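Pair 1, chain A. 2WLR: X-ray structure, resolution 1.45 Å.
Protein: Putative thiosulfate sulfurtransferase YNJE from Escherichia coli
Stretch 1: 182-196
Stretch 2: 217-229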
# COMPACT_ATOMS: atom_id res chain seq x y z
N LEU A 182 25.04 -5.21 -2.47
CA LEU A 182 24.03 -4.78 -3.43
C LEU A 182 22.73 -4.32 -2.79
O LEU A 182 21.83 -3.89 -3.47
CB LEU A 182 23.72 -5.90 -4.43
CG LEU A 182 24.50 -5.99 -5.73
CD1 LEU A 182 23.93 -7.17 -6.53
CD2 LEU A 182 24.41 -4.71 -6.57
N TRP A 183 22.65 -4.39 -1.47
CA TRP A 183 21.36 -4.16 -0.79
C TRP A 183 20.26 -5.09 -1.30
O TRP A 183 19.12 -4.69 -1.48
CB TRP A 183 20.99 -2.66 -0.77
CG TRP A 183 21.99 -1.93 0.04
CD1 TRP A 183 22.96 -1.10 -0.42
CD2 TRP A 183 22.23 -2.08 1.44
NE1 TRP A 183 23.75 -0.67 0.61
CE2 TRP A 183 23.34 -1.27 1.77
CE3 TRP A 183 21.60 -2.79 2.45
CZ2 TRP A 183 23.82 -1.15 3.08
CZ3 TRP A 183 22.07 -2.69 3.75
CH2 TRP A 183 23.18 -1.86 4.05
N ASN A 184 20.65 -6.33 -1.52
CA ASN A 184 19.74 -7.43 -1.69
C ASN A 184 19.50 -8.08 -0.34
O ASN A 184 20.23 -7.89 0.63
CB ASN A 184 20.27 -8.44 -2.71
CG ASN A 184 19.96 -8.03 -4.15
OD1 ASN A 184 19.34 -6.97 -4.37
ND2 ASN A 184 20.34 -8.85 -5.11
N LYS A 185 18.43 -8.86 -0.28
CA LYS A 185 18.11 -9.59 0.94
C LYS A 185 19.27 -10.50 1.34
O LYS A 185 20.05 -10.98 0.52
CB LYS A 185 16.84 -10.43 0.76
CG LYS A 185 16.94 -11.56 -0.25
CD LYS A 185 15.66 -12.36 -0.27
CE LYS A 185 15.54 -13.16 -1.55
NZ LYS A 185 16.66 -14.11 -1.71
N VAL A 186 19.40 -10.69 2.64
CA VAL A 186 20.36 -11.69 3.17
C VAL A 186 19.98 -13.13 2.77
O VAL A 186 18.89 -13.41 2.28
CB VAL A 186 20.50 -11.55 4.72
CG1 VAL A 186 21.04 -10.11 5.08
CG2 VAL A 186 19.17 -11.87 5.44
N SER A 187 20.92 -14.04 2.99
CA SER A 187 20.74 -15.43 2.64
C SER A 187 19.57 -16.07 3.38
O SER A 187 19.17 -15.62 4.46
CB SER A 187 22.01 -16.23 2.91
OG SER A 187 22.22 -16.32 4.31
N ASP A 188 19.08 -17.18 2.83
CA ASP A 188 18.00 -17.94 3.48
C ASP A 188 18.40 -18.31 4.91
O ASP A 188 17.59 -18.20 5.82
CB ASP A 188 17.64 -19.19 2.67
CG ASP A 188 17.11 -18.86 1.28
OD1 ASP A 188 16.61 -17.71 1.08
OD2 ASP A 188 17.20 -19.74 0.43
N GLU A 189 19.65 -18.72 5.12
CA GLU A 189 20.09 -19.09 6.46
C GLU A 189 20.06 -17.92 7.44
O GLU A 189 19.76 -18.07 8.64
CB GLU A 189 21.56 -19.63 6.49
CG GLU A 189 22.19 -20.45 5.41
CD GLU A 189 22.48 -19.73 4.08
OE1 GLU A 189 23.64 -19.30 3.76
OE2 GLU A 189 21.55 -19.74 3.30
N GLN A 190 20.49 -16.75 6.98
CA GLN A 190 20.40 -15.55 7.80
C GLN A 190 18.94 -15.14 8.04
O GLN A 190 18.60 -14.72 9.14
CB GLN A 190 21.21 -14.38 7.23
CG GLN A 190 22.71 -14.58 7.32
CD GLN A 190 23.28 -14.53 8.74
OE1 GLN A 190 24.48 -14.78 8.94
NE2 GLN A 190 22.45 -14.21 9.71
N LEU A 191 18.07 -15.29 7.04
CA LEU A 191 16.64 -15.05 7.28
C LEU A 191 16.08 -15.98 8.35
O LEU A 191 15.32 -15.57 9.21
CB LEU A 191 15.81 -15.18 6.00
CG LEU A 191 16.09 -14.11 4.93
CD1 LEU A 191 15.22 -14.41 3.71
CD2 LEU A 191 15.85 -12.71 5.42
N LYS A 192 16.44 -17.25 8.27
CA LYS A 192 16.05 -18.22 9.28
C LYS A 192 16.47 -17.77 10.66
O LYS A 192 15.70 -17.86 11.61
CB LYS A 192 16.69 -19.56 8.95
CG LYS A 192 16.32 -20.75 9.79
CD LYS A 192 17.14 -21.94 9.30
CE LYS A 192 16.63 -23.24 9.86
NZ LYS A 192 16.95 -23.36 11.27
N ALA A 193 17.68 -17.24 10.80
CA ALA A 193 18.12 -16.78 12.11
C ALA A 193 17.31 -15.58 12.57
O ALA A 193 16.95 -15.47 13.74
CB ALA A 193 19.63 -16.45 12.07
N MSE A 194 17.05 -14.67 11.66
CA MSE A 194 16.31 -13.46 11.99
C MSE A 194 14.89 -13.79 12.47
O MSE A 194 14.41 -13.26 13.46
CB MSE A 194 16.29 -12.55 10.74
CG MSE A 194 15.49 -11.22 10.87
SE MSE A 194 13.58 -11.42 10.56
CE MSE A 194 13.54 -11.87 8.65
N LEU A 195 14.26 -14.72 11.75
CA LEU A 195 12.89 -15.12 12.05
C LEU A 195 12.84 -15.76 13.45
O LEU A 195 11.98 -15.41 14.28
CB LEU A 195 12.31 -16.04 10.98
CG LEU A 195 12.06 -15.39 9.61
CD1 LEU A 195 12.01 -16.40 8.51
CD2 LEU A 195 10.74 -14.58 9.65
N ALA A 196 13.79 -16.65 13.71
CA ALA A 196 13.87 -17.29 15.03
C ALA A 196 14.02 -16.28 16.15
O ALA A 196 13.29 -16.32 17.15
CB ALA A 196 15.03 -18.29 15.08
N ALA A 217 7.24 -2.59 4.43
CA ALA A 217 6.93 -3.38 3.28
C ALA A 217 8.11 -4.23 2.82
O ALA A 217 7.95 -5.35 2.36
CB ALA A 217 6.45 -2.51 2.11
N ARG A 218 9.30 -3.66 2.93
CA ARG A 218 10.50 -4.38 2.56
C ARG A 218 10.66 -5.62 3.40
O ARG A 218 10.90 -6.71 2.87
CB ARG A 218 11.70 -3.44 2.67
CG ARG A 218 13.06 -4.12 2.47
CD ARG A 218 13.23 -4.71 1.09
NE ARG A 218 14.66 -4.94 0.82
CZ ARG A 218 15.15 -5.57 -0.25
NH1 ARG A 218 14.36 -6.12 -1.15
NH2 ARG A 218 16.49 -5.69 -0.37
N VAL A 219 10.55 -5.44 4.72
CA VAL A 219 10.64 -6.57 5.63
C VAL A 219 9.51 -7.55 5.33
O VAL A 219 9.72 -8.76 5.28
CB VAL A 219 10.60 -6.12 7.09
CG1 VAL A 219 10.62 -7.30 8.05
CG2 VAL A 219 11.78 -5.20 7.39
N ALA A 220 8.31 -7.04 5.11
CA ALA A 220 7.18 -7.90 4.86
C ALA A 220 7.35 -8.78 3.65
O ALA A 220 7.03 -9.97 3.70
CB ALA A 220 5.88 -7.06 4.72
N GLN A 221 7.76 -8.20 2.53
CA GLN A 221 7.87 -8.97 1.31
C GLN A 221 8.92 -10.07 1.46
O GLN A 221 8.74 -11.20 0.98
CB GLN A 221 8.17 -8.05 0.12
CG GLN A 221 8.21 -8.73 -1.27
CD GLN A 221 9.56 -9.38 -1.60
OE1 GLN A 221 10.53 -9.14 -0.94
NE2 GLN A 221 9.58 -10.23 -2.63
N ILE A 222 10.02 -9.76 2.17
CA ILE A 222 11.07 -10.74 2.39
C ILE A 222 10.56 -11.88 3.30
O ILE A 222 10.82 -13.05 3.05
CB ILE A 222 12.34 -10.08 2.94
CG1 ILE A 222 13.03 -9.31 1.80
CG2 ILE A 222 13.33 -11.13 3.49
CD1 ILE A 222 14.04 -8.29 2.26
N MSE A 223 9.73 -11.54 4.28
CA MSE A 223 9.10 -12.58 5.10
C MSE A 223 8.17 -13.47 4.31
O MSE A 223 8.12 -14.69 4.54
CB MSE A 223 8.35 -11.98 6.27
CG MSE A 223 9.28 -11.41 7.31
SE MSE A 223 8.28 -10.85 8.88
CE MSE A 223 9.88 -10.31 9.95
N LEU A 224 7.42 -12.89 3.36
CA LEU A 224 6.51 -13.69 2.53
C LEU A 224 7.33 -14.66 1.66
O LEU A 224 6.99 -15.82 1.52
CB LEU A 224 5.62 -12.80 1.66
CG LEU A 224 4.49 -12.12 2.42
CD1 LEU A 224 3.93 -11.00 1.55
CD2 LEU A 224 3.37 -13.07 2.82
N TYR A 225 8.41 -14.16 1.07
CA TYR A 225 9.34 -15.00 0.35
C TYR A 225 9.81 -16.17 1.22
O TYR A 225 9.82 -17.33 0.76
CB TYR A 225 10.54 -14.15 -0.10
CG TYR A 225 11.79 -14.92 -0.40
CD1 TYR A 225 12.00 -15.47 -1.64
CD2 TYR A 225 12.76 -15.07 0.57
CE1 TYR A 225 13.17 -16.20 -1.92
CE2 TYR A 225 13.91 -15.80 0.32
CZ TYR A 225 14.11 -16.35 -0.94
OH TYR A 225 15.28 -17.08 -1.17
N ALA A 226 10.22 -15.88 2.45
CA ALA A 226 10.76 -16.90 3.34
C ALA A 226 9.75 -17.99 3.64
O ALA A 226 10.10 -19.15 3.75
CB ALA A 226 11.24 -16.27 4.60
N GLY A 227 8.51 -17.58 3.82
CA GLY A 227 7.41 -18.50 4.08
C GLY A 227 6.51 -18.15 5.23
O GLY A 227 5.73 -19.00 5.64
N VAL A 228 6.56 -16.94 5.78
CA VAL A 228 5.55 -16.49 6.75
C VAL A 228 4.22 -16.35 5.98
O VAL A 228 4.15 -15.62 5.01
CB VAL A 228 5.92 -15.17 7.47
CG1 VAL A 228 4.87 -14.82 8.54
CG2 VAL A 228 7.30 -15.24 8.11
N LYS A 229 3.20 -17.10 6.37
CA LYS A 229 1.98 -17.19 5.58
C LYS A 229 1.16 -15.90 5.64
O LYS A 229 0.65 -15.45 4.61
CB LYS A 229 1.14 -18.38 6.04
CG LYS A 229 1.81 -19.73 5.82
CD LYS A 229 0.93 -20.92 6.25
CE LYS A 229 1.34 -22.20 5.51
NZ LYS A 229 1.05 -22.14 4.03

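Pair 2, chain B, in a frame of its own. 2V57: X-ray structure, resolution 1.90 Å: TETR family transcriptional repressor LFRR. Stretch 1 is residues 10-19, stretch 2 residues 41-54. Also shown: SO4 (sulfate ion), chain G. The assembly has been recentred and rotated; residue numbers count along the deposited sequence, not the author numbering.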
# COMPACT_ATOMS: atom_id res chain seq x y z
N GLY B 10 10.47 -17.36 -28.92
CA GLY B 10 9.60 -17.47 -30.08
C GLY B 10 8.59 -16.34 -30.12
O GLY B 10 8.59 -15.47 -29.25
N ALA B 11 7.73 -16.36 -31.13
CA ALA B 11 6.73 -15.31 -31.30
C ALA B 11 5.79 -15.15 -30.11
O ALA B 11 5.51 -14.03 -29.68
CB ALA B 11 5.94 -15.54 -32.58
N ARG B 12 5.30 -16.26 -29.57
CA ARG B 12 4.34 -16.18 -28.47
C ARG B 12 4.98 -15.66 -27.19
O ARG B 12 4.37 -14.88 -26.45
CB ARG B 12 3.66 -17.52 -28.23
CG ARG B 12 2.77 -17.93 -29.38
CD ARG B 12 1.99 -19.18 -29.06
NE ARG B 12 1.54 -19.84 -30.29
CZ ARG B 12 0.45 -20.59 -30.37
NH1 ARG B 12 -0.31 -20.76 -29.29
NH2 ARG B 12 0.11 -21.16 -31.52
N GLU B 13 6.21 -16.10 -26.93
CA GLU B 13 6.94 -15.64 -25.76
C GLU B 13 7.12 -14.14 -25.86
O GLU B 13 6.87 -13.41 -24.90
CB GLU B 13 8.31 -16.31 -25.68
CG GLU B 13 9.16 -15.81 -24.53
CD GLU B 13 10.26 -16.77 -24.13
OE1 GLU B 13 10.45 -16.98 -22.91
OE2 GLU B 13 10.93 -17.32 -25.04
N ARG B 14 7.56 -13.68 -27.03
CA ARG B 14 7.79 -12.26 -27.25
C ARG B 14 6.50 -11.44 -27.12
O ARG B 14 6.50 -10.38 -26.49
CB ARG B 14 8.45 -12.02 -28.62
CG ARG B 14 9.97 -11.95 -28.55
CD ARG B 14 10.64 -11.79 -29.92
NE ARG B 14 10.95 -13.08 -30.53
CZ ARG B 14 10.32 -13.58 -31.60
NH1 ARG B 14 9.36 -12.89 -32.18
NH2 ARG B 14 10.68 -14.76 -32.08
N THR B 15 5.41 -11.94 -27.68
CA THR B 15 4.12 -11.26 -27.55
C THR B 15 3.67 -11.14 -26.10
O THR B 15 3.19 -10.08 -25.69
CB THR B 15 3.05 -11.99 -28.38
OG1 THR B 15 3.41 -11.91 -29.76
CG2 THR B 15 1.68 -11.35 -28.19
N ARG B 16 3.82 -12.22 -25.34
CA ARG B 16 3.48 -12.19 -23.92
C ARG B 16 4.29 -11.13 -23.17
O ARG B 16 3.74 -10.37 -22.36
CB ARG B 16 3.70 -13.57 -23.30
CG ARG B 16 3.18 -13.71 -21.89
CD ARG B 16 3.48 -15.10 -21.36
NE ARG B 16 4.88 -15.15 -20.97
CZ ARG B 16 5.30 -14.82 -19.76
NH1 ARG B 16 4.42 -14.47 -18.84
NH2 ARG B 16 6.59 -14.85 -19.48
N ARG B 17 5.60 -11.09 -23.43
CA ARG B 17 6.48 -10.12 -22.79
C ARG B 17 6.11 -8.69 -23.18
O ARG B 17 6.12 -7.79 -22.34
CB ARG B 17 7.94 -10.40 -23.10
N ALA B 18 5.76 -8.49 -24.44
CA ALA B 18 5.30 -7.17 -24.91
C ALA B 18 4.04 -6.68 -24.19
O ALA B 18 3.95 -5.51 -23.79
CB ALA B 18 5.10 -7.18 -26.43
N ILE B 19 3.05 -7.57 -24.04
CA ILE B 19 1.80 -7.23 -23.34
C ILE B 19 2.06 -6.90 -21.87
O ILE B 19 1.57 -5.88 -21.34
CB ILE B 19 0.77 -8.39 -23.46
CG1 ILE B 19 0.40 -8.62 -24.94
CG2 ILE B 19 -0.47 -8.11 -22.61
CD1 ILE B 19 -0.27 -9.99 -25.20
N ALA B 41 -0.81 -0.24 -26.66
CA ALA B 41 0.52 0.13 -26.16
C ALA B 41 1.56 -0.99 -26.38
O ALA B 41 2.77 -0.73 -26.41
CB ALA B 41 0.45 0.50 -24.70
N ALA B 42 1.07 -2.21 -26.53
CA ALA B 42 1.93 -3.36 -26.80
C ALA B 42 2.11 -3.59 -28.29
O ALA B 42 2.92 -4.43 -28.69
CB ALA B 42 1.36 -4.61 -26.17
N GLY B 43 1.36 -2.87 -29.11
CA GLY B 43 1.48 -3.01 -30.55
C GLY B 43 0.77 -4.24 -31.09
O GLY B 43 1.12 -4.77 -32.15
N VAL B 44 -0.23 -4.71 -30.35
CA VAL B 44 -1.00 -5.88 -30.77
C VAL B 44 -2.49 -5.58 -30.77
O VAL B 44 -2.95 -4.65 -30.10
CB VAL B 44 -0.71 -7.11 -29.90
CG1 VAL B 44 0.77 -7.45 -29.94
CG2 VAL B 44 -1.15 -6.86 -28.46
N GLY B 45 -3.26 -6.36 -31.52
CA GLY B 45 -4.69 -6.16 -31.58
C GLY B 45 -5.41 -6.65 -30.34
O GLY B 45 -4.95 -7.54 -29.62
N ARG B 46 -6.57 -6.05 -30.08
CA ARG B 46 -7.41 -6.47 -28.97
C ARG B 46 -7.71 -7.96 -29.09
O ARG B 46 -7.72 -8.70 -28.11
CB ARG B 46 -8.71 -5.67 -28.96
CG ARG B 46 -9.40 -5.64 -27.62
CD ARG B 46 -10.74 -4.93 -27.70
NE ARG B 46 -11.41 -4.92 -26.40
CZ ARG B 46 -11.44 -3.87 -25.58
NH1 ARG B 46 -10.84 -2.74 -25.92
NH2 ARG B 46 -12.08 -3.95 -24.42
N SER B 47 -7.92 -8.39 -30.33
CA SER B 47 -8.19 -9.79 -30.63
C SER B 47 -7.03 -10.69 -30.16
O SER B 47 -7.24 -11.73 -29.54
CB SER B 47 -8.40 -9.94 -32.14
OG SER B 47 -8.74 -11.26 -32.48
N THR B 48 -5.82 -10.25 -30.45
CA THR B 48 -4.62 -10.98 -30.06
C THR B 48 -4.46 -11.03 -28.54
O THR B 48 -4.15 -12.07 -27.98
CB THR B 48 -3.38 -10.36 -30.70
OG1 THR B 48 -3.52 -10.44 -32.12
CG2 THR B 48 -2.13 -11.11 -30.28
N VAL B 49 -4.67 -9.90 -27.88
CA VAL B 49 -4.49 -9.87 -26.43
C VAL B 49 -5.42 -10.87 -25.73
O VAL B 49 -5.06 -11.49 -24.74
CB VAL B 49 -4.68 -8.44 -25.85
CG1 VAL B 49 -4.61 -8.47 -24.34
CG2 VAL B 49 -3.60 -7.53 -26.37
N HIS B 50 -6.62 -11.06 -26.28
CA HIS B 50 -7.58 -11.97 -25.67
C HIS B 50 -7.20 -13.45 -25.80
O HIS B 50 -7.65 -14.28 -25.01
CB HIS B 50 -9.00 -11.70 -26.17
CG HIS B 50 -9.60 -10.45 -25.61
ND1 HIS B 50 -10.18 -9.48 -26.40
CD2 HIS B 50 -9.67 -10.00 -24.34
CE1 HIS B 50 -10.60 -8.49 -25.63
NE2 HIS B 50 -10.31 -8.78 -24.38
N ARG B 51 -6.35 -13.76 -26.76
CA ARG B 51 -5.80 -15.12 -26.87
C ARG B 51 -4.73 -15.37 -25.82
O ARG B 51 -4.32 -16.51 -25.58
CB ARG B 51 -5.21 -15.37 -28.26
CG ARG B 51 -6.25 -15.47 -29.36
CD ARG B 51 -5.61 -15.79 -30.70
NE ARG B 51 -4.57 -14.82 -31.05
CZ ARG B 51 -4.10 -14.63 -32.28
NH1 ARG B 51 -4.59 -15.34 -33.29
NH2 ARG B 51 -3.15 -13.73 -32.51
N TYR B 52 -4.24 -14.29 -25.21
CA TYR B 52 -3.27 -14.41 -24.11
C TYR B 52 -3.95 -14.23 -22.75
O TYR B 52 -3.71 -15.00 -21.80
CB TYR B 52 -2.14 -13.40 -24.28
CG TYR B 52 -1.20 -13.74 -25.41
CD1 TYR B 52 0.12 -14.12 -25.16
CD2 TYR B 52 -1.64 -13.72 -26.73
CE1 TYR B 52 0.98 -14.44 -26.21
CE2 TYR B 52 -0.79 -14.05 -27.76
CZ TYR B 52 0.51 -14.41 -27.50
OH TYR B 52 1.34 -14.73 -28.56
N TYR B 53 -4.80 -13.21 -22.65
CA TYR B 53 -5.54 -12.93 -21.43
C TYR B 53 -7.00 -12.65 -21.80
O TYR B 53 -7.31 -11.59 -22.33
CB TYR B 53 -4.91 -11.74 -20.70
CG TYR B 53 -3.42 -11.95 -20.51
CD1 TYR B 53 -2.95 -12.75 -19.49
CD2 TYR B 53 -2.48 -11.36 -21.38
CE1 TYR B 53 -1.60 -12.98 -19.31
CE2 TYR B 53 -1.11 -11.57 -21.20
CZ TYR B 53 -0.69 -12.39 -20.16
OH TYR B 53 0.65 -12.65 -19.93
N PRO B 54 -7.90 -13.63 -21.56
CA PRO B 54 -9.29 -13.52 -22.04
C PRO B 54 -10.03 -12.36 -21.39
O PRO B 54 -10.91 -11.78 -22.01
CB PRO B 54 -9.92 -14.86 -21.62
CG PRO B 54 -8.78 -15.80 -21.47
CD PRO B 54 -7.61 -14.96 -20.98
S SO4 G . 1.06 -15.70 -17.74
O1 SO4 G . 1.23 -15.63 -16.30
O2 SO4 G . 1.64 -14.55 -18.40
O3 SO4 G . 1.70 -16.91 -18.28
O4 SO4 G . -0.38 -15.74 -18.00

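Pairs 1 and 2 each set one helix across another at nearly a right angle. In pair 1, helix 188-196 crosses helix 217-226 at -108° with a closest axial approach of 11.0 Å; in pair 2, helix 11-19 crosses helix 46-52 at -102° and 10.8 Å. The central 14 residues superpose with an RMSD of 0.7 Å, and the buried areas are similar, 533 and 496 Å².

On the first helix the inward positions are Leu191(A) = Thr15(B), Met194(A) = Ala18(B) and Leu195(A) = Ile19(B); on the second they are Ile222(A) = Thr48(B), Met223(A) = Val49(B) and Ala226(A) = Tyr52(B). The last match carries the main difference. Ala226(A) offers only a methyl group, and leucines close over it: Leu195(A) CD1 lies 4.0 Å from Ala226(A) CB. At this position in pair 2 the second stretch supplies a large side chain. Tyr52(B) inserts as a knob among Arg12(B), Thr15(B), Arg16(B) and Ile19(B), and one face of its ring receives Thr15(B) CG2, 3.8 Å from the centroid, and Ile19(B) CD1, 4.3 Å from it.

Leu191(A) and Thr15(B) fit these different surroundings. Leu191(A) CD2 packs 3.5 Å from Ile222(A) CG2, whereas the shorter Thr15(B) touches the matching Thr48(B) only loosely, CG2 to CG2 at 4.4 Å. Its hydroxyl is used within its own helix, Thr15(B) OG1 donating to Ala11(B) O at 3.0 Å. The branched residues at the next turn behave more alike: Leu195(A) CD2 approaches Met223(A) CG at 4.2 Å, and Ile19(B) CD1 approaches Val49(B) CG2 at 4.3 Å. At Met194(A), a selenomethionine, SE reaches CE of selenomethionine Met223(A) at 3.9 Å; Ala18(B) is shorter; its O lies 3.6 Å from Ala42(B) CB, and its CB, which also points toward the second stretch, lies 4.2 Å from Ala42(B) O.

Tyrosines serve both contacts, but no tyrosine matches another: Tyr225(A) falls on Arg51(B), while Tyr52(B) and Tyr53(B) fall on Ala226(A) and Gly227(A). Tyr53(B) CE2 lies 3.8 Å from Ile19(B) CG2, where Gly227(A) has no side chain. Tyr225(A) points toward the first stretch and donates from OH to Asp188(A) OD1 at 2.7 Å, while Lys185(A) CE covers one ring face, 3.7 Å from the centroid. Arg51(B) makes no contact with the first stretch. At the position matching Asp188(A), Arg12(B) lets its end lead away, although its CG remains 3.6 Å from Tyr52(B) OH. No hydrogen bond crosses directly in pair 2; a sulfate, probably from the crystallisation liquor, bridges the stretches, its O2 accepting from Arg16(B) NH1 at 2.8 Å and from Tyr53(B) OH at 2.6 Å.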